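Local coordinates for protein 4-hydroxy-tetrahydrodipicolinate synthase (Methanocaldococcus jannaschii DSM 2661, PDB 2YXG) that probably catalyses the condensation of pyruvate with aspartate semialdehyde to 4-hydroxy-tetrahydrodipicolinate, a step of lysine biosynthesis, through a Schiff base, at residues Lys3-Ala8 / Lys198-Val203; Ala98-Thr103 / Pro128-Asn133; Ala205-Lys210 / Thr252-Met257. All coordinates share one frame; numbering follows the deposited sequence.

Interaction 1 (Lys3-Ala8 / Lys198-Val203)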
loop_
_atom_site.group_PDB
_atom_site.type_symbol
_atom_site.label_atom_id
_atom_site.label_comp_id
_atom_site.label_asym_id
_atom_site.label_seq_id
_atom_site.Cartn_x
_atom_site.Cartn_y
_atom_site.Cartn_z
ATOM N N LYS A 3 -16.175 22.114 17.896
ATOM C CA LYS A 3 -15.162 21.913 18.959
ATOM C C LYS A 3 -15.477 20.797 19.945
ATOM O O LYS A 3 -16.593 20.700 20.439
ATOM C CB LYS A 3 -14.950 23.214 19.734
ATOM C CG LYS A 3 -13.668 23.213 20.575
ATOM C CD LYS A 3 -13.451 24.529 21.371
ATOM C CE LYS A 3 -11.954 24.895 21.408
ATOM N NZ LYS A 3 -11.615 25.869 22.523
ATOM N N GLY A 4 -14.489 19.960 20.277
ATOM C CA GLY A 4 -14.738 18.955 21.316
ATOM C C GLY A 4 -15.200 17.648 20.737
ATOM O O GLY A 4 -14.898 17.334 19.598
ATOM N N VAL A 5 -15.935 16.875 21.518
ATOM C CA VAL A 5 -16.222 15.470 21.192
ATOM C C VAL A 5 -17.614 15.282 20.643
ATOM O O VAL A 5 -18.591 15.716 21.314
ATOM C CB VAL A 5 -16.096 14.571 22.455
ATOM C CG1 VAL A 5 -16.654 13.181 22.204
ATOM C CG2 VAL A 5 -14.653 14.559 22.930
ATOM N N TYR A 6 -17.710 14.649 19.462
ATOM C CA TYR A 6 -19.018 14.326 18.788
ATOM C C TYR A 6 -19.135 12.848 18.490
ATOM O O TYR A 6 -18.561 12.361 17.523
ATOM C CB TYR A 6 -19.201 15.089 17.470
ATOM C CG TYR A 6 -19.076 16.592 17.597
ATOM C CD1 TYR A 6 -20.211 17.399 17.594
ATOM C CD2 TYR A 6 -17.805 17.216 17.673
ATOM C CE1 TYR A 6 -20.098 18.805 17.702
ATOM C CE2 TYR A 6 -17.677 18.611 17.757
ATOM C CZ TYR A 6 -18.834 19.401 17.793
ATOM O OH TYR A 6 -18.730 20.778 17.892
ATOM N N PRO A 7 -19.851 12.109 19.328
ATOM C CA PRO A 7 -19.856 10.687 19.012
ATOM C C PRO A 7 -20.659 10.385 17.785
ATOM O O PRO A 7 -21.687 11.041 17.550
ATOM C CB PRO A 7 -20.527 10.018 20.227
ATOM C CG PRO A 7 -21.078 11.213 21.079
ATOM C CD PRO A 7 -20.570 12.478 20.568
ATOM N N ALA A 8 -20.179 9.397 17.016
ATOM C CA ALA A 8 -20.899 8.911 15.854
ATOM C C ALA A 8 -21.767 7.811 16.396
ATOM O O ALA A 8 -21.285 6.713 16.754
ATOM C CB ALA A 8 -19.920 8.407 14.764
ATOM N N LYS A 198 -9.485 20.572 16.480
ATOM C CA LYS A 198 -10.364 21.093 17.484
ATOM C C LYS A 198 -11.315 20.129 18.112
ATOM O O LYS A 198 -12.125 20.550 18.924
ATOM C CB LYS A 198 -11.204 22.210 16.869
ATOM C CG LYS A 198 -10.383 23.332 16.352
ATOM C CD LYS A 198 -9.536 23.912 17.450
ATOM C CE LYS A 198 -8.745 25.142 16.923
ATOM N NZ LYS A 198 -8.366 25.930 18.095
ATOM N N GLY A 199 -11.242 18.848 17.762
ATOM C CA GLY A 199 -12.061 17.827 18.433
ATOM C C GLY A 199 -12.067 16.535 17.618
ATOM O O GLY A 199 -11.121 16.248 16.883
ATOM N N VAL A 200 -13.124 15.740 17.776
ATOM C CA VAL A 200 -13.167 14.435 17.168
ATOM C C VAL A 200 -14.608 14.037 16.942
ATOM O O VAL A 200 -15.505 14.455 17.689
ATOM C CB VAL A 200 -12.409 13.366 18.087
ATOM C CG1 VAL A 200 -12.896 13.451 19.526
ATOM C CG2 VAL A 200 -12.500 11.894 17.547
ATOM N N ILE A 201 -14.809 13.252 15.880
ATOM C CA ILE A 201 -16.028 12.522 15.690
ATOM C C ILE A 201 -15.636 11.079 15.986
ATOM O O ILE A 201 -14.785 10.511 15.323
ATOM C CB ILE A 201 -16.671 12.747 14.307
ATOM C CG1 ILE A 201 -17.209 14.184 14.256
ATOM C CG2 ILE A 201 -17.822 11.688 14.081
ATOM C CD1 ILE A 201 -17.541 14.718 12.866
ATOM N N SER A 202 -16.265 10.522 17.006
ATOM C CA SER A 202 -15.711 9.390 17.718
ATOM C C SER A 202 -16.654 8.165 17.775
ATOM O O SER A 202 -17.856 8.288 18.012
ATOM C CB SER A 202 -15.367 9.857 19.153
ATOM O OG SER A 202 -15.069 8.796 20.023
ATOM N N VAL A 203 -16.053 6.987 17.639
ATOM C CA VAL A 203 -16.718 5.738 17.914
ATOM C C VAL A 203 -16.700 5.439 19.436
ATOM O O VAL A 203 -17.734 5.179 20.037
ATOM C CB VAL A 203 -16.005 4.654 17.110
ATOM C CG1 VAL A 203 -16.542 3.309 17.424
ATOM C CG2 VAL A 203 -16.125 5.004 15.602
#
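The seam that closes the TIM barrel lies here: strand 4-7, the first of the barrel, runs parallel to strand 199-202, the eighth, their axes 13° apart. The register pairs Gly4 with Gly199, Val5 with Val200, Tyr6 with Ile201 and Pro7 with Ser202. Five backbone bonds stitch the strands together, among them Gly4 N to Lys198 O (2.8 Å) and Tyr6 N to Val200 O (2.8 Å). Gly4 has backbone angles that would jam a CB against the preceding carbonyl, while a CB on Gly199 would collide with Gly4 O.

Tyr6 and Ile201 share the inner face, Tyr6 CB resting 3.9 Å from Ile201 CG1. CG of Tyr6 stands anti to its carbonyl carbon (chi1 -55°), which lays the ring back along its own strand. Val200 O sits in the ring plane at its edge, 3.6 Å from Tyr6 CD2, and Lys3 N meets the far end, giving its hydrogen to Tyr6 OH at 2.9 Å. The same hydroxyl bonds Gln71, so two partners fix the tip. A phenylalanine here would probably leave Lys3 N and Gln71 without their shared mate and the start of the strand less firmly held.

On the outer face Val5 and Val200 lie side by side, CG2 of Val5 4.0 Å from CG1 of Val200, covered by helix 209-221. Ser202 OG turns instead to Asp186 and Ala205 N. At the exposed end the ammonium groups of Lys3 and Lys198 stand 5.5 Å apart (NZ to NZ), probably with mild repulsion. Ala8 CB meets Ile201 CG2 beside Thr44, predicted like Ile201 to bind pyruvate. Such pairing of the first and last strands closes a (beta/alpha)8 barrel, and here its C-terminal end adjoins the predicted pyruvate site.

Interaction 2 (Ala98-Thr103 / Pro128-Asn133); sequences AVLSIT and PIVLYN
Asn133 OD1 is gripped by two donors: a water at 2.9 Å, which also bonds Thr103 OG1 at 2.8 Å and so bridges the two strand ends, and the backbone N of Leu142. The amide is further fixed through ND2, which bonds Glu162 and Asn141. Thr103 CG2 lies against the backbone, 3.4 Å from Tyr132 O.

Strands 98-102 and 129-133 run parallel, crossing at -27°, and are joined by five backbone bonds, the shortest from Val130 N to Val99 O (2.7 Å) and the last from Thr103 N to Tyr132 O (3.0 Å).

Leu100, Ile102, Val130 and Tyr132 share the face turned into the barrel. CG of Tyr132 is anti to its backbone N (chi1 176°), which stands the ring beside Ile102, both side chains pointing the same way. CD2 of the ring receives Ile102 CD1 at 3.7 Å and Leu100 CD2 at 3.8 Å, both obliquely. The other methyl of Leu100, CD1, presses on Val130 CG1 (3.7 Å). A cation-pi contact joins Tyr132 to Lys161, and Tyr106 of the second subunit packs on Ile102. With helix 111-124 between them in the chain, the strands form a beta-alpha-beta unit, carrying Tyr132, the predicted proton donor/acceptor, into the Schiff-base aldolase site of the barrel.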
loop_
_atom_site.group_PDB
_atom_site.type_symbol
_atom_site.label_atom_id
_atom_site.label_comp_id
_atom_site.label_asym_id
_atom_site.label_seq_id
_atom_site.Cartn_x
_atom_site.Cartn_y
_atom_site.Cartn_z
ATOM N N ALA A 98 -25.977 20.846 11.197
ATOM C CA ALA A 98 -24.822 20.689 10.308
ATOM C C ALA A 98 -24.964 19.380 9.554
ATOM O O ALA A 98 -25.805 18.526 9.889
ATOM C CB ALA A 98 -23.456 20.739 11.116
ATOM N N VAL A 99 -24.198 19.242 8.484
ATOM C CA VAL A 99 -24.244 18.022 7.712
ATOM C C VAL A 99 -22.836 17.421 7.715
ATOM O O VAL A 99 -21.858 18.147 7.619
ATOM C CB VAL A 99 -24.914 18.300 6.328
ATOM C CG1 VAL A 99 -24.168 17.774 5.166
ATOM C CG2 VAL A 99 -26.323 17.778 6.340
ATOM N N LEU A 100 -22.761 16.101 7.927
ATOM C CA LEU A 100 -21.544 15.373 7.616
ATOM C C LEU A 100 -21.700 14.729 6.233
ATOM O O LEU A 100 -22.692 14.016 5.963
ATOM C CB LEU A 100 -21.259 14.293 8.661
ATOM C CG LEU A 100 -19.919 13.578 8.369
ATOM C CD1 LEU A 100 -18.793 14.065 9.292
ATOM C CD2 LEU A 100 -20.098 12.080 8.358
ATOM N N SER A 101 -20.697 14.938 5.388
ATOM C CA SER A 101 -20.784 14.541 4.001
ATOM C C SER A 101 -19.471 13.791 3.538
ATOM O O SER A 101 -18.407 14.391 3.360
ATOM C CB SER A 101 -21.066 15.794 3.165
ATOM O OG SER A 101 -21.279 15.448 1.813
ATOM N N ILE A 102 -19.553 12.485 3.378
ATOM C CA ILE A 102 -18.380 11.658 3.059
ATOM C C ILE A 102 -18.018 11.798 1.578
ATOM O O ILE A 102 -18.904 11.976 0.702
ATOM C CB ILE A 102 -18.672 10.152 3.428
ATOM C CG1 ILE A 102 -17.389 9.277 3.414
ATOM C CG2 ILE A 102 -19.813 9.582 2.543
ATOM C CD1 ILE A 102 -17.536 7.895 4.132
ATOM N N THR A 103 -16.710 11.742 1.279
ATOM C CA THR A 103 -16.306 11.646 -0.101
ATOM C C THR A 103 -17.009 10.377 -0.666
ATOM O O THR A 103 -16.993 9.321 -0.012
ATOM C CB THR A 103 -14.782 11.479 -0.254
ATOM O OG1 THR A 103 -14.414 10.178 0.243
ATOM C CG2 THR A 103 -13.975 12.588 0.551
ATOM N N PRO A 128 -23.705 24.550 8.038
ATOM C CA PRO A 128 -22.274 24.220 7.961
ATOM C C PRO A 128 -22.112 22.770 7.502
ATOM O O PRO A 128 -22.965 21.918 7.787
ATOM C CB PRO A 128 -21.787 24.361 9.401
ATOM C CG PRO A 128 -22.851 25.182 10.155
ATOM C CD PRO A 128 -24.140 24.900 9.406
ATOM N N ILE A 129 -21.039 22.515 6.780
ATOM C CA ILE A 129 -20.777 21.172 6.248
ATOM C C ILE A 129 -19.450 20.637 6.765
ATOM O O ILE A 129 -18.428 21.306 6.642
ATOM C CB ILE A 129 -20.708 21.206 4.696
ATOM C CG1 ILE A 129 -22.097 21.529 4.133
ATOM C CG2 ILE A 129 -20.082 19.840 4.125
ATOM C CD1 ILE A 129 -22.047 22.138 2.822
ATOM N N VAL A 130 -19.483 19.442 7.351
ATOM C CA VAL A 130 -18.270 18.695 7.678
ATOM C C VAL A 130 -17.953 17.673 6.561
ATOM O O VAL A 130 -18.709 16.712 6.311
ATOM C CB VAL A 130 -18.429 18.015 9.066
ATOM C CG1 VAL A 130 -17.105 17.362 9.541
ATOM C CG2 VAL A 130 -18.895 19.041 10.109
ATOM N N LEU A 131 -16.836 17.889 5.903
ATOM C CA LEU A 131 -16.332 16.958 4.910
ATOM C C LEU A 131 -15.731 15.738 5.615
ATOM O O LEU A 131 -15.016 15.905 6.580
ATOM C CB LEU A 131 -15.265 17.626 4.051
ATOM C CG LEU A 131 -15.692 18.879 3.225
ATOM C CD1 LEU A 131 -14.524 19.440 2.432
ATOM C CD2 LEU A 131 -16.809 18.552 2.283
ATOM N N TYR A 132 -16.056 14.523 5.190
ATOM C CA TYR A 132 -15.473 13.333 5.843
ATOM C C TYR A 132 -14.585 12.582 4.841
ATOM O O TYR A 132 -15.053 12.151 3.791
ATOM C CB TYR A 132 -16.584 12.452 6.375
ATOM C CG TYR A 132 -16.157 11.136 7.006
ATOM C CD1 TYR A 132 -14.860 10.949 7.525
ATOM C CD2 TYR A 132 -17.072 10.093 7.134
ATOM C CE1 TYR A 132 -14.479 9.749 8.091
ATOM C CE2 TYR A 132 -16.710 8.893 7.733
ATOM C CZ TYR A 132 -15.418 8.728 8.208
ATOM O OH TYR A 132 -15.051 7.545 8.820
ATOM N N ASN A 133 -13.299 12.494 5.152
ATOM C CA ASN A 133 -12.345 11.810 4.318
ATOM C C ASN A 133 -11.871 10.541 5.043
ATOM O O ASN A 133 -11.408 10.600 6.183
ATOM C CB ASN A 133 -11.132 12.743 4.006
ATOM C CG ASN A 133 -10.077 12.086 3.097
ATOM O OD1 ASN A 133 -10.403 11.548 2.012
ATOM N ND2 ASN A 133 -8.813 12.169 3.513
HETATM O O HOH W 1 -12.267 9.389 1.792
#

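Interaction 3 (Ala205-Lys210 / Thr252-Met257)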
loop_
_atom_site.group_PDB
_atom_site.type_symbol
_atom_site.label_atom_id
_atom_site.label_comp_id
_atom_site.label_asym_id
_atom_site.label_seq_id
_atom_site.Cartn_x
_atom_site.Cartn_y
_atom_site.Cartn_z
ATOM N N ALA A 205 -16.375 7.310 21.982
ATOM C CA ALA A 205 -17.173 8.177 22.887
ATOM C C ALA A 205 -18.589 7.635 23.098
ATOM O O ALA A 205 -19.296 8.079 24.011
ATOM C CB ALA A 205 -17.193 9.664 22.439
ATOM N N ASN A 206 -19.026 6.658 22.299
ATOM C CA ASN A 206 -20.300 5.922 22.636
ATOM C C ASN A 206 -20.280 5.073 23.931
ATOM O O ASN A 206 -21.342 4.779 24.490
ATOM C CB ASN A 206 -20.758 5.029 21.489
ATOM C CG ASN A 206 -21.208 5.828 20.266
ATOM O OD1 ASN A 206 -20.517 5.863 19.229
ATOM N ND2 ASN A 206 -22.375 6.465 20.377
ATOM N N ILE A 207 -19.072 4.675 24.349
ATOM C CA ILE A 207 -18.810 3.708 25.417
ATOM C C ILE A 207 -18.347 4.488 26.664
ATOM O O ILE A 207 -18.817 4.255 27.787
ATOM C CB ILE A 207 -17.635 2.689 25.008
ATOM C CG1 ILE A 207 -18.006 1.811 23.824
ATOM C CG2 ILE A 207 -17.223 1.759 26.174
ATOM C CD1 ILE A 207 -19.435 1.267 23.987
ATOM N N VAL A 208 -17.394 5.396 26.446
ATOM C CA VAL A 208 -16.799 6.168 27.542
ATOM C C VAL A 208 -16.878 7.660 27.251
ATOM O O VAL A 208 -15.836 8.316 27.159
ATOM C CB VAL A 208 -15.338 5.734 27.826
ATOM C CG1 VAL A 208 -15.343 4.387 28.600
ATOM C CG2 VAL A 208 -14.559 5.611 26.549
ATOM N N PRO A 209 -18.123 8.195 27.096
ATOM C CA PRO A 209 -18.271 9.649 26.747
ATOM C C PRO A 209 -17.583 10.592 27.741
ATOM O O PRO A 209 -16.932 11.532 27.334
ATOM C CB PRO A 209 -19.797 9.889 26.768
ATOM C CG PRO A 209 -20.404 8.664 27.395
ATOM C CD PRO A 209 -19.427 7.522 27.260
ATOM N N LYS A 210 -17.687 10.318 29.036
ATOM C CA LYS A 210 -17.170 11.279 30.007
ATOM C C LYS A 210 -15.640 11.372 29.976
ATOM O O LYS A 210 -15.055 12.461 30.037
ATOM C CB LYS A 210 -17.699 10.974 31.415
ATOM C CG LYS A 210 -17.266 11.966 32.469
ATOM C CD LYS A 210 -18.026 11.705 33.801
ATOM C CE LYS A 210 -17.290 12.270 35.053
ATOM N NZ LYS A 210 -17.787 11.579 36.310
ATOM N N THR A 252 -21.086 -4.459 19.751
ATOM C CA THR A 252 -20.899 -5.651 20.544
ATOM C C THR A 252 -20.660 -5.209 21.981
ATOM O O THR A 252 -21.276 -5.773 22.914
ATOM C CB THR A 252 -19.738 -6.420 20.026
ATOM O OG1 THR A 252 -20.003 -6.711 18.653
ATOM C CG2 THR A 252 -19.532 -7.692 20.809
ATOM N N ALA A 253 -19.793 -4.186 22.136
ATOM C CA ALA A 253 -19.502 -3.592 23.404
ATOM C C ALA A 253 -20.757 -3.009 24.129
ATOM O O ALA A 253 -20.951 -3.279 25.311
ATOM C CB ALA A 253 -18.429 -2.547 23.250
ATOM N N LEU A 254 -21.578 -2.210 23.431
ATOM C CA LEU A 254 -22.847 -1.704 24.010
ATOM C C LEU A 254 -23.771 -2.832 24.439
ATOM O O LEU A 254 -24.372 -2.727 25.485
ATOM C CB LEU A 254 -23.628 -0.779 23.045
ATOM C CG LEU A 254 -22.796 0.486 22.796
ATOM C CD1 LEU A 254 -23.331 1.291 21.616
ATOM C CD2 LEU A 254 -22.703 1.344 24.103
ATOM N N ASN A 255 -23.914 -3.871 23.625
ATOM C CA ASN A 255 -24.722 -5.022 24.055
ATOM C C ASN A 255 -24.187 -5.709 25.322
ATOM O O ASN A 255 -24.961 -6.081 26.220
ATOM C CB ASN A 255 -24.878 -6.055 22.932
ATOM C CG ASN A 255 -25.804 -5.572 21.839
ATOM O OD1 ASN A 255 -25.469 -5.643 20.660
ATOM N ND2 ASN A 255 -26.983 -5.076 22.227
ATOM N N MET A 256 -22.862 -5.877 25.381
ATOM C CA MET A 256 -22.217 -6.470 26.557
ATOM C C MET A 256 -22.482 -5.651 27.821
ATOM O O MET A 256 -22.556 -6.201 28.934
ATOM C CB MET A 256 -20.711 -6.594 26.352
ATOM C CG MET A 256 -20.309 -7.773 25.472
ATOM S SD MET A 256 -18.540 -7.624 25.079
ATOM C CE MET A 256 -18.315 -9.100 24.090
ATOM N N MET A 257 -22.570 -4.334 27.652
ATOM C CA MET A 257 -22.763 -3.435 28.784
ATOM C C MET A 257 -24.223 -3.269 29.126
ATOM O O MET A 257 -24.534 -2.471 29.990
ATOM C CB MET A 257 -22.145 -2.056 28.553
ATOM C CG MET A 257 -20.658 -2.102 28.284
ATOM S SD MET A 257 -19.953 -0.575 27.650
ATOM C CE MET A 257 -21.199 -0.077 26.515
#
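Apolar contacts carry this meeting, and nearly all of them converge on CD1 of Ile207. Three residues of 252-257 meet that methyl: Ala253 offers CB at 4.0 Å from Ile207 CD1, Leu254 reaches it with CD2 at 3.3 Å, and Met257 brings CE to 3.4 Å from it. The last two spacings are tighter than ordinary carbon contact, so their exact values are doubtful. The torsions of Ile207, with CG1 anti to the carbonyl carbon (chi1 -64°) and chi2 -44°, bring CD1 against the helix. Leu254 and Met257 each meet it at a slant, not alongside. The thioether chain of Met257 folds at its last torsion, bringing CE against Ile207 CD1, while SD lies 3.9 Å from Ile207 CG2.

The contact joins the (beta/alpha)8 barrel to the helices that follow it, as in other members of the DapA family. Ile207 belongs to the turn leading from strand 199-202 into helix 209-221, for which Val208 is the N-cap residue; helix 248-256 lies in the C-terminal helical region. Leu288 near the chain end also packs on Ile207, and Leu279 of helix 273-286 backs Ala253.

Polar groups enter only at the margin. The backbone O of Asn206 lies 3.7 Å from Leu254 CD2, a carbonyl against a methyl. Met256 N bonds Thr252 O in the helix, and Met257 N, just past its end, still bonds Ala253 O (3.0 Å).

Overall arrangement
Interactions 1 and 2 belong to the same parallel barrel sheet, with centres 13 Å apart, and touch across its interior: Ile201 CD1 meets Leu100 CD1 at 3.8 Å. Lys161, the predicted Schiff-base lysine, is close to both, its side chain about 3 Å from that of Tyr132 and about 4 Å from that of Ile201 (nearest atoms). Interaction 3 follows strand 199-202 into the turn before helix 209-221; Ala205 CB packs 3.6 Å from Val5 CG1, tying it to interaction 1, and the Asn206 side chain comes within about 4 Å of that of Thr44, predicted to bind pyruvate. It does not touch interaction 2, whose nearest atoms are about 12 Å away, on the opposite side of the chain's centre.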